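PDB 1Y88: uncharacterized protein AF_1548 from Archaeoglobus fulgidus, which is of unknown function but probably binds DNA and may act as an endonuclease. Local coordinates for residues Q96-K110 / G117-I131. Sequence-based numbering, arbitrary orientation.
With SO4 (sulfate ion), chain C.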
ATOM      1  N   GLN A  96     -19.981  -2.372   5.007  1.00 15.50           N
ATOM      2  CA  GLN A  96     -19.215  -1.856   3.898  1.00 16.68           C
ATOM      3  C   GLN A  96     -18.046  -1.104   4.448  1.00 14.89           C
ATOM      4  O   GLN A  96     -18.154  -0.503   5.530  1.00 16.24           O
ATOM      5  CB  GLN A  96     -20.025  -0.828   3.098  1.00 17.43           C
ATOM      6  CG  GLN A  96     -20.670  -1.335   1.879  1.00 21.18           C
ATOM      7  CD  GLN A  96     -21.294  -0.200   1.099  1.00 21.34           C
ATOM      8  OE1 GLN A  96     -20.828   0.147   0.016  1.00 20.85           O
ATOM      9  NE2 GLN A  96     -22.334   0.400   1.660  1.00 18.97           N
ATOM     10  N   PRO A  97     -16.921  -1.100   3.703  1.00 13.66           N
ATOM     11  CA  PRO A  97     -15.845  -0.172   4.017  1.00 12.73           C
ATOM     12  C   PRO A  97     -16.108   1.181   3.354  1.00 12.17           C
ATOM     13  O   PRO A  97     -16.855   1.257   2.369  1.00 11.93           O
ATOM     14  CB  PRO A  97     -14.613  -0.831   3.390  1.00 13.26           C
ATOM     15  CG  PRO A  97     -15.168  -1.516   2.157  1.00 12.18           C
ATOM     16  CD  PRO A  97     -16.615  -1.931   2.514  1.00 13.56           C
ATOM     17  N   TRP A  98     -15.461   2.223   3.870  1.00 12.51           N
ATOM     18  CA  TRP A  98     -15.703   3.609   3.420  1.00 12.89           C
ATOM     19  C   TRP A  98     -14.399   4.378   3.607  1.00 13.58           C
ATOM     20  O   TRP A  98     -13.826   4.380   4.714  1.00 15.05           O
ATOM     21  CB  TRP A  98     -16.779   4.220   4.309  1.00 12.88           C
ATOM     22  CG  TRP A  98     -17.395   5.557   3.905  1.00 12.05           C
ATOM     23  CD1 TRP A  98     -16.948   6.477   3.007  1.00 13.82           C
ATOM     24  CD2 TRP A  98     -18.585   6.088   4.485  1.00 13.74           C
ATOM     25  NE1 TRP A  98     -17.833   7.578   2.965  1.00 12.59           N
ATOM     26  CE2 TRP A  98     -18.835   7.352   3.880  1.00 13.88           C
ATOM     27  CE3 TRP A  98     -19.462   5.616   5.475  1.00 14.22           C
ATOM     28  CZ2 TRP A  98     -19.960   8.147   4.232  1.00 12.42           C
ATOM     29  CZ3 TRP A  98     -20.588   6.401   5.821  1.00 15.65           C
ATOM     30  CH2 TRP A  98     -20.821   7.640   5.181  1.00 12.91           C
ATOM     31  N   ILE A  99     -13.897   4.985   2.542  1.00 13.28           N
ATOM     32  CA  ILE A  99     -12.669   5.772   2.632  1.00 13.07           C
ATOM     33  C   ILE A  99     -13.025   7.254   2.549  1.00 13.48           C
ATOM     34  O   ILE A  99     -13.782   7.673   1.650  1.00 13.35           O
ATOM     35  CB  ILE A  99     -11.656   5.415   1.486  1.00 12.64           C
ATOM     36  CG1 ILE A  99     -11.307   3.910   1.508  1.00 12.62           C
ATOM     37  CG2 ILE A  99     -10.346   6.241   1.636  1.00 13.96           C
ATOM     38  CD1 ILE A  99     -10.499   3.407   0.209  1.00 13.61           C
ATOM     39  N   PHE A 100     -12.461   8.033   3.465  1.00 14.09           N
ATOM     40  CA  PHE A 100     -12.498   9.497   3.365  1.00 13.45           C
ATOM     41  C   PHE A 100     -11.136  10.025   2.989  1.00 14.33           C
ATOM     42  O   PHE A 100     -10.126   9.625   3.567  1.00 14.56           O
ATOM     43  CB  PHE A 100     -12.904  10.131   4.707  1.00 13.58           C
ATOM     44  CG  PHE A 100     -14.396  10.116   4.976  1.00 12.43           C
ATOM     45  CD1 PHE A 100     -15.134  11.314   4.957  1.00 13.98           C
ATOM     46  CD2 PHE A 100     -15.054   8.930   5.287  1.00 13.77           C
ATOM     47  CE1 PHE A 100     -16.502  11.325   5.239  1.00 14.72           C
ATOM     48  CE2 PHE A 100     -16.441   8.923   5.548  1.00 14.82           C
ATOM     49  CZ  PHE A 100     -17.162  10.138   5.534  1.00 14.42           C
ATOM     50  N   THR A 101     -11.108  10.932   2.018  1.00 14.04           N
ATOM     51  CA  THR A 101      -9.883  11.623   1.712  1.00 15.32           C
ATOM     52  C   THR A 101     -10.166  13.121   1.583  1.00 16.06           C
ATOM     53  O   THR A 101     -11.276  13.520   1.217  1.00 15.62           O
ATOM     54  CB  THR A 101      -9.216  11.059   0.437  1.00 15.92           C
ATOM     55  OG1 THR A 101      -7.906  11.629   0.294  1.00 17.69           O
ATOM     56  CG2 THR A 101     -10.046  11.367  -0.797  1.00 15.17           C
ATOM     57  N   ASN A 102      -9.160  13.929   1.861  1.00 16.82           N
ATOM     58  CA  ASN A 102      -9.294  15.370   1.726  1.00 18.27           C
ATOM     59  C   ASN A 102      -8.860  15.874   0.346  1.00 18.27           C
ATOM     60  O   ASN A 102      -8.883  17.067   0.116  1.00 17.99           O
ATOM     61  CB  ASN A 102      -8.533  16.130   2.833  1.00 18.51           C
ATOM     62  CG  ASN A 102      -7.016  15.941   2.757  1.00 19.45           C
ATOM     63  OD1 ASN A 102      -6.510  14.958   2.207  1.00 19.94           O
ATOM     64  ND2 ASN A 102      -6.278  16.905   3.306  1.00 22.75           N
ATOM     65  N   THR A 103      -8.449  14.970  -0.551  1.00 18.52           N
ATOM     66  CA  THR A 103      -8.160  15.359  -1.934  1.00 18.15           C
ATOM     67  C   THR A 103      -9.196  14.720  -2.872  1.00 18.14           C
ATOM     68  O   THR A 103     -10.404  14.993  -2.764  1.00 18.07           O
ATOM     69  CB  THR A 103      -6.665  15.077  -2.377  1.00 18.76           C
ATOM     70  OG1 THR A 103      -6.361  13.675  -2.297  1.00 19.63           O
ATOM     71  CG2 THR A 103      -5.684  15.820  -1.481  1.00 18.64           C
ATOM     72  N   LYS A 104      -8.722  13.852  -3.770  1.00 17.97           N
ATOM     73  CA  LYS A 104      -9.580  13.159  -4.712  1.00 17.84           C
ATOM     74  C   LYS A 104      -9.109  11.721  -4.831  1.00 16.84           C
ATOM     75  O   LYS A 104      -7.966  11.429  -4.513  1.00 18.11           O
ATOM     76  CB  LYS A 104      -9.465  13.799  -6.107  1.00 17.71           C
ATOM     77  CG  LYS A 104      -9.927  15.270  -6.190  1.00 19.33           C
ATOM     78  CD  LYS A 104      -9.872  15.796  -7.620  1.00 19.60           C
ATOM     79  CE  LYS A 104     -10.675  17.119  -7.745  1.00 21.73           C
ATOM     80  NZ  LYS A 104     -10.596  17.674  -9.121  1.00 27.20           N
ATOM     81  N   PHE A 105      -9.996  10.863  -5.304  1.00 16.56           N
ATOM     82  CA  PHE A 105      -9.642   9.485  -5.634  1.00 16.76           C
ATOM     83  C   PHE A 105      -9.265   9.445  -7.104  1.00 16.65           C
ATOM     84  O   PHE A 105      -9.866  10.160  -7.923  1.00 16.09           O
ATOM     85  CB  PHE A 105     -10.824   8.580  -5.377  1.00 16.89           C
ATOM     86  CG  PHE A 105     -11.206   8.525  -3.920  1.00 16.51           C
ATOM     87  CD1 PHE A 105     -10.446   7.758  -3.041  1.00 15.25           C
ATOM     88  CD2 PHE A 105     -12.268   9.299  -3.428  1.00 16.83           C
ATOM     89  CE1 PHE A 105     -10.766   7.716  -1.644  1.00 18.23           C
ATOM     90  CE2 PHE A 105     -12.609   9.260  -2.054  1.00 18.76           C
ATOM     91  CZ  PHE A 105     -11.856   8.458  -1.169  1.00 16.83           C
ATOM     92  N   SER A 106      -8.280   8.622  -7.440  1.00 16.13           N
ATOM     93  CA  SER A 106      -7.985   8.398  -8.873  1.00 16.76           C
ATOM     94  C   SER A 106      -9.143   7.730  -9.612  1.00 17.07           C
ATOM     95  O   SER A 106     -10.025   7.107  -9.010  1.00 15.74           O
ATOM     96  CB  SER A 106      -6.712   7.558  -9.020  1.00 16.89           C
ATOM     97  OG  SER A 106      -6.954   6.208  -8.661  1.00 16.55           O
ATOM     98  N   GLU A 107      -9.150   7.828 -10.946  1.00 16.94           N
ATOM     99  CA  GLU A 107     -10.223   7.144 -11.691  1.00 17.28           C
ATOM    100  C   GLU A 107     -10.179   5.637 -11.473  1.00 16.17           C
ATOM    101  O   GLU A 107     -11.220   4.998 -11.440  1.00 15.67           O
ATOM    102  CB  GLU A 107     -10.156   7.464 -13.172  1.00 19.30           C
ATOM    103  CG  GLU A 107     -10.382   8.947 -13.466  1.00 23.23           C
ATOM    104  CD  GLU A 107     -11.863   9.395 -13.337  1.00 29.89           C
ATOM    105  OE1 GLU A 107     -12.752   8.596 -12.901  1.00 31.53           O
ATOM    106  OE2 GLU A 107     -12.127  10.566 -13.704  1.00 32.29           O
ATOM    107  N   GLU A 108      -8.979   5.085 -11.314  1.00 16.62           N
ATOM    108  CA  GLU A 108      -8.841   3.646 -11.079  1.00 16.96           C
ATOM    109  C   GLU A 108      -9.405   3.286  -9.711  1.00 15.44           C
ATOM    110  O   GLU A 108     -10.090   2.305  -9.574  1.00 14.47           O
ATOM    111  CB  GLU A 108      -7.385   3.204 -11.180  1.00 18.38           C
ATOM    112  CG  GLU A 108      -6.838   3.232 -12.624  1.00 23.78           C
ATOM    113  CD  GLU A 108      -7.341   2.089 -13.531  1.00 31.30           C
ATOM    114  OE1 GLU A 108      -8.265   1.333 -13.169  1.00 32.13           O
ATOM    115  OE2 GLU A 108      -6.793   1.947 -14.645  1.00 37.20           O
ATOM    116  N   ALA A 109      -9.108   4.098  -8.704  1.00 14.87           N
ATOM    117  CA  ALA A 109      -9.684   3.857  -7.363  1.00 14.22           C
ATOM    118  C   ALA A 109     -11.221   3.941  -7.377  1.00 13.64           C
ATOM    119  O   ALA A 109     -11.890   3.126  -6.755  1.00 13.76           O
ATOM    120  CB  ALA A 109      -9.078   4.843  -6.329  1.00 13.52           C
ATOM    121  N   LYS A 110     -11.779   4.936  -8.092  1.00 14.09           N
ATOM    122  CA  LYS A 110     -13.234   5.101  -8.186  1.00 13.37           C
ATOM    123  C   LYS A 110     -13.862   3.864  -8.835  1.00 13.47           C
ATOM    124  O   LYS A 110     -14.878   3.308  -8.369  1.00 13.62           O
ATOM    125  CB  LYS A 110     -13.570   6.366  -8.983  1.00 13.68           C
ATOM    126  CG  LYS A 110     -13.260   7.681  -8.244  1.00 14.43           C
ATOM    127  CD  LYS A 110     -13.671   8.842  -9.144  1.00 16.34           C
ATOM    128  CE  LYS A 110     -13.394  10.207  -8.499  1.00 16.88           C
ATOM    129  NZ  LYS A 110     -13.786  11.285  -9.482  1.00 15.81           N
ATOM    130  N   GLY A 117     -17.532  -2.371  -3.959  1.00 14.90           N
ATOM    131  CA  GLY A 117     -18.488  -1.904  -2.912  1.00 15.04           C
ATOM    132  C   GLY A 117     -17.828  -1.076  -1.799  1.00 14.36           C
ATOM    133  O   GLY A 117     -18.254  -1.151  -0.627  1.00 16.38           O
ATOM    134  N   ILE A 118     -16.802  -0.311  -2.116  1.00 13.52           N
ATOM    135  CA  ILE A 118     -16.210   0.617  -1.113  1.00 12.64           C
ATOM    136  C   ILE A 118     -16.872   1.986  -1.281  1.00 13.46           C
ATOM    137  O   ILE A 118     -16.864   2.554  -2.373  1.00 13.52           O
ATOM    138  CB  ILE A 118     -14.677   0.777  -1.299  1.00 12.79           C
ATOM    139  CG1 ILE A 118     -13.965  -0.591  -1.302  1.00 12.09           C
ATOM    140  CG2 ILE A 118     -14.051   1.699  -0.222  1.00 13.15           C
ATOM    141  CD1 ILE A 118     -12.503  -0.438  -1.817  1.00 11.54           C
ATOM    142  N   LYS A 119     -17.473   2.512  -0.206  1.00 13.41           N
ATOM    143  CA  LYS A 119     -17.996   3.884  -0.261  1.00 14.23           C
ATOM    144  C   LYS A 119     -16.829   4.834  -0.283  1.00 13.46           C
ATOM    145  O   LYS A 119     -15.822   4.593   0.385  1.00 12.94           O
ATOM    146  CB  LYS A 119     -18.868   4.177   0.984  1.00 13.68           C
ATOM    147  CG  LYS A 119     -20.169   3.446   1.017  1.00 17.37           C
ATOM    148  CD  LYS A 119     -21.015   3.845   2.262  1.00 17.44           C
ATOM    149  CE  LYS A 119     -21.412   5.315   2.200  1.00 20.51           C
ATOM    150  NZ  LYS A 119     -22.537   5.559   1.273  1.00 23.66           N
ATOM    151  N   LEU A 120     -16.956   5.946  -1.021  1.00 13.89           N
ATOM    152  CA  LEU A 120     -15.851   6.905  -1.083  1.00 13.48           C
ATOM    153  C   LEU A 120     -16.365   8.309  -0.805  1.00 14.58           C
ATOM    154  O   LEU A 120     -17.386   8.700  -1.361  1.00 15.09           O
ATOM    155  CB  LEU A 120     -15.217   6.899  -2.483  1.00 14.68           C
ATOM    156  CG  LEU A 120     -14.581   5.604  -3.028  1.00 14.69           C
ATOM    157  CD1 LEU A 120     -14.088   5.845  -4.502  1.00 15.36           C
ATOM    158  CD2 LEU A 120     -13.419   5.187  -2.129  1.00 14.87           C
ATOM    159  N   THR A 121     -15.638   9.051   0.023  1.00 13.51           N
ATOM    160  CA  THR A 121     -15.943  10.483   0.182  1.00 13.33           C
ATOM    161  C   THR A 121     -14.655  11.240   0.063  1.00 13.65           C
ATOM    162  O   THR A 121     -13.719  10.967   0.794  1.00 14.27           O
ATOM    163  CB  THR A 121     -16.633  10.763   1.550  1.00 12.44           C
ATOM    164  OG1 THR A 121     -17.887  10.099   1.574  1.00 13.88           O
ATOM    165  CG2 THR A 121     -16.873  12.288   1.745  1.00 12.57           C
ATOM    166  N   GLY A 122     -14.593  12.168  -0.903  1.00 14.22           N
ATOM    167  CA  GLY A 122     -13.429  13.021  -1.095  1.00 14.02           C
ATOM    168  C   GLY A 122     -13.755  14.451  -0.701  1.00 14.79           C
ATOM    169  O   GLY A 122     -14.849  14.727  -0.192  1.00 15.25           O
ATOM    170  N   TRP A 123     -12.838  15.361  -0.971  1.00 16.27           N
ATOM    171  CA  TRP A 123     -13.139  16.783  -0.752  1.00 17.54           C
ATOM    172  C   TRP A 123     -14.398  17.208  -1.515  1.00 17.59           C
ATOM    173  O   TRP A 123     -15.239  17.969  -1.009  1.00 17.54           O
ATOM    174  CB  TRP A 123     -11.963  17.650  -1.182  1.00 18.17           C
ATOM    175  CG  TRP A 123     -12.161  19.081  -0.745  1.00 20.18           C
ATOM    176  CD1 TRP A 123     -12.403  20.164  -1.542  1.00 21.39           C
ATOM    177  CD2 TRP A 123     -12.139  19.559   0.604  1.00 19.97           C
ATOM    178  NE1 TRP A 123     -12.530  21.310  -0.757  1.00 21.36           N
ATOM    179  CE2 TRP A 123     -12.362  20.966   0.557  1.00 22.51           C
ATOM    180  CE3 TRP A 123     -11.933  18.944   1.844  1.00 20.60           C
ATOM    181  CZ2 TRP A 123     -12.427  21.760   1.719  1.00 22.32           C
ATOM    182  CZ3 TRP A 123     -11.987  19.742   3.013  1.00 23.22           C
ATOM    183  CH2 TRP A 123     -12.221  21.131   2.929  1.00 21.93           C
ATOM    184  N   SER A 124     -14.519  16.722  -2.749  1.00 16.86           N
ATOM    185  CA  SER A 124     -15.572  17.165  -3.652  1.00 17.47           C
ATOM    186  C   SER A 124     -16.279  15.997  -4.368  1.00 17.39           C
ATOM    187  O   SER A 124     -16.855  16.159  -5.456  1.00 17.30           O
ATOM    188  CB  SER A 124     -14.978  18.180  -4.645  1.00 17.81           C
ATOM    189  OG  SER A 124     -13.842  17.630  -5.319  1.00 16.89           O
ATOM    190  N   TYR A 125     -16.322  14.843  -3.698  1.00 17.10           N
ATOM    191  CA  TYR A 125     -16.848  13.597  -4.272  1.00 16.71           C
ATOM    192  C   TYR A 125     -17.494  12.798  -3.139  1.00 17.16           C
ATOM    193  O   TYR A 125     -16.974  12.851  -2.022  1.00 16.95           O
ATOM    194  CB  TYR A 125     -15.694  12.801  -4.904  1.00 17.49           C
ATOM    195  CG  TYR A 125     -16.151  11.513  -5.578  1.00 19.85           C
ATOM    196  CD1 TYR A 125     -16.716  11.533  -6.863  1.00 19.91           C
ATOM    197  CD2 TYR A 125     -15.998  10.280  -4.936  1.00 21.47           C
ATOM    198  CE1 TYR A 125     -17.126  10.342  -7.489  1.00 21.16           C
ATOM    199  CE2 TYR A 125     -16.395   9.088  -5.551  1.00 24.42           C
ATOM    200  CZ  TYR A 125     -16.960   9.128  -6.833  1.00 23.49           C
ATOM    201  OH  TYR A 125     -17.371   7.930  -7.443  1.00 25.62           O
ATOM    202  N   PRO A 126     -18.671  12.174  -3.373  1.00 17.58           N
ATOM    203  CA  PRO A 126     -19.436  12.226  -4.615  1.00 18.77           C
ATOM    204  C   PRO A 126     -20.063  13.612  -4.750  1.00 19.96           C
ATOM    205  O   PRO A 126     -19.992  14.413  -3.828  1.00 18.35           O
ATOM    206  CB  PRO A 126     -20.537  11.197  -4.433  1.00 20.03           C
ATOM    207  CG  PRO A 126     -20.458  10.695  -3.048  1.00 20.84           C
ATOM    208  CD  PRO A 126     -19.380  11.435  -2.315  1.00 18.63           C
ATOM    209  N   GLU A 127     -20.669  13.861  -5.906  1.00 21.50           N
ATOM    210  CA  GLU A 127     -21.422  15.070  -6.159  1.00 23.74           C
ATOM    211  C   GLU A 127     -22.333  15.303  -4.949  1.00 22.61           C
ATOM    212  O   GLU A 127     -23.025  14.395  -4.479  1.00 21.99           O
ATOM    213  CB  GLU A 127     -22.258  14.879  -7.449  1.00 24.16           C
ATOM    214  CG  GLU A 127     -21.504  14.223  -8.683  1.00 29.85           C
ATOM    215  CD  GLU A 127     -20.425  13.127  -8.359  1.00 36.10           C
ATOM    216  OE1 GLU A 127     -20.770  12.010  -7.876  1.00 32.46           O
ATOM    217  OE2 GLU A 127     -19.218  13.394  -8.630  1.00 39.83           O
ATOM    218  N   LYS A 128     -22.323  16.533  -4.436  1.00 23.32           N
ATOM    219  CA  LYS A 128     -23.231  16.954  -3.362  1.00 23.46           C
ATOM    220  C   LYS A 128     -22.887  16.438  -1.961  1.00 22.89           C
ATOM    221  O   LYS A 128     -23.519  16.849  -0.992  1.00 21.44           O
ATOM    222  CB  LYS A 128     -24.714  16.598  -3.663  1.00 24.37           C
ATOM    223  CG  LYS A 128     -25.232  16.937  -5.062  1.00 25.43           C
ATOM    224  CD  LYS A 128     -26.688  16.482  -5.152  1.00 27.04           C
ATOM    225  CE  LYS A 128     -27.373  16.987  -6.395  1.00 34.10           C
ATOM    226  NZ  LYS A 128     -26.558  16.741  -7.618  1.00 37.59           N
ATOM    227  N   GLU A 129     -21.900  15.546  -1.840  1.00 21.88           N
ATOM    228  CA  GLU A 129     -21.657  14.862  -0.563  1.00 22.59           C
ATOM    229  C   GLU A 129     -20.188  14.878  -0.114  1.00 19.74           C
ATOM    230  O   GLU A 129     -19.795  14.140   0.791  1.00 19.64           O
ATOM    231  CB  GLU A 129     -22.188  13.413  -0.620  1.00 22.89           C
ATOM    232  CG  GLU A 129     -23.701  13.283  -0.922  1.00 27.17           C
ATOM    233  CD  GLU A 129     -24.157  11.840  -1.258  1.00 28.94           C
ATOM    234  OE1 GLU A 129     -23.325  11.008  -1.683  1.00 35.46           O
ATOM    235  OE2 GLU A 129     -25.377  11.543  -1.116  1.00 38.76           O
ATOM    236  N   GLY A 130     -19.388  15.734  -0.718  1.00 17.47           N
ATOM    237  CA  GLY A 130     -17.968  15.770  -0.403  1.00 16.54           C
ATOM    238  C   GLY A 130     -17.742  16.421   0.958  1.00 15.69           C
ATOM    239  O   GLY A 130     -18.659  17.027   1.511  1.00 15.29           O
ATOM    240  N   ILE A 131     -16.531  16.290   1.485  1.00 14.56           N
ATOM    241  CA  ILE A 131     -16.202  16.899   2.795  1.00 15.19           C
ATOM    242  C   ILE A 131     -16.446  18.425   2.726  1.00 15.73           C
ATOM    243  O   ILE A 131     -16.906  19.032   3.708  1.00 15.23           O
ATOM    244  CB  ILE A 131     -14.750  16.604   3.219  1.00 15.67           C
ATOM    245  CG1 ILE A 131     -14.544  15.080   3.419  1.00 15.23           C
ATOM    246  CG2 ILE A 131     -14.397  17.363   4.527  1.00 14.18           C
ATOM    247  CD1 ILE A 131     -13.115  14.710   3.782  1.00 15.45           C
TER
HETATM  248  S   SO4 C 301      -3.735   4.790  -9.656  1.00 34.21           S
HETATM  249  O1  SO4 C 301      -4.228   4.590 -11.018  1.00 35.73           O
HETATM  250  O2  SO4 C 301      -3.119   6.101  -9.615  1.00 37.27           O
HETATM  251  O3  SO4 C 301      -2.745   3.759  -9.348  1.00 35.02           O
HETATM  252  O4  SO4 C 301      -4.854   4.742  -8.721  1.00 28.17           O
HETATM  253  O   HOH W   1     -16.657   4.868  -7.117  1.00 33.56           O
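Pro97 O takes the backbone N-H of Lys119, the first rung of a parallel ladder, while Pro97 CG rests on Ile118 CG1. At Trp98 the lysine lies over the indole: Lys119 CE sits 3.5 Å from the centroid of the six-membered ring, and a bent tail (chi3 64°, chi4 78°) keeps NZ over the same face in a cation-pi contact. In the ring plane Trp98 NE1 donates to Thr121 OG1 at 2.9 Å, nearly straight at 165°. A leucine in place of Trp98 has no N-H to give, so Thr121 OG1 would probably lose this partner and the lysine tail the flat surface it lies on. Ile99 N donates to Lys119 O and Ile99 O accepts from Thr121 N, pairing strand 96-100 with strand 119-121; the helix between makes this a beta-alpha-beta crossover, within what is probably a restriction-endonuclease-like core, where strand 59-65 flanks 96-100 on its other side. The Phe100 ring receives Thr121 CB over one face, 3.9 Å from its centroid. Past the strand, Thr103 O accepts from Trp123 N. Phe105 is sandwiched, Leu120 CD2 over one face and Thr101 CG2 over the other. Finally Lys110, extended, lays CE over the Tyr125 ring, 3.9 Å from its centroid, with NZ off-centre; a water joins Lys110 O to Tyr125 OH.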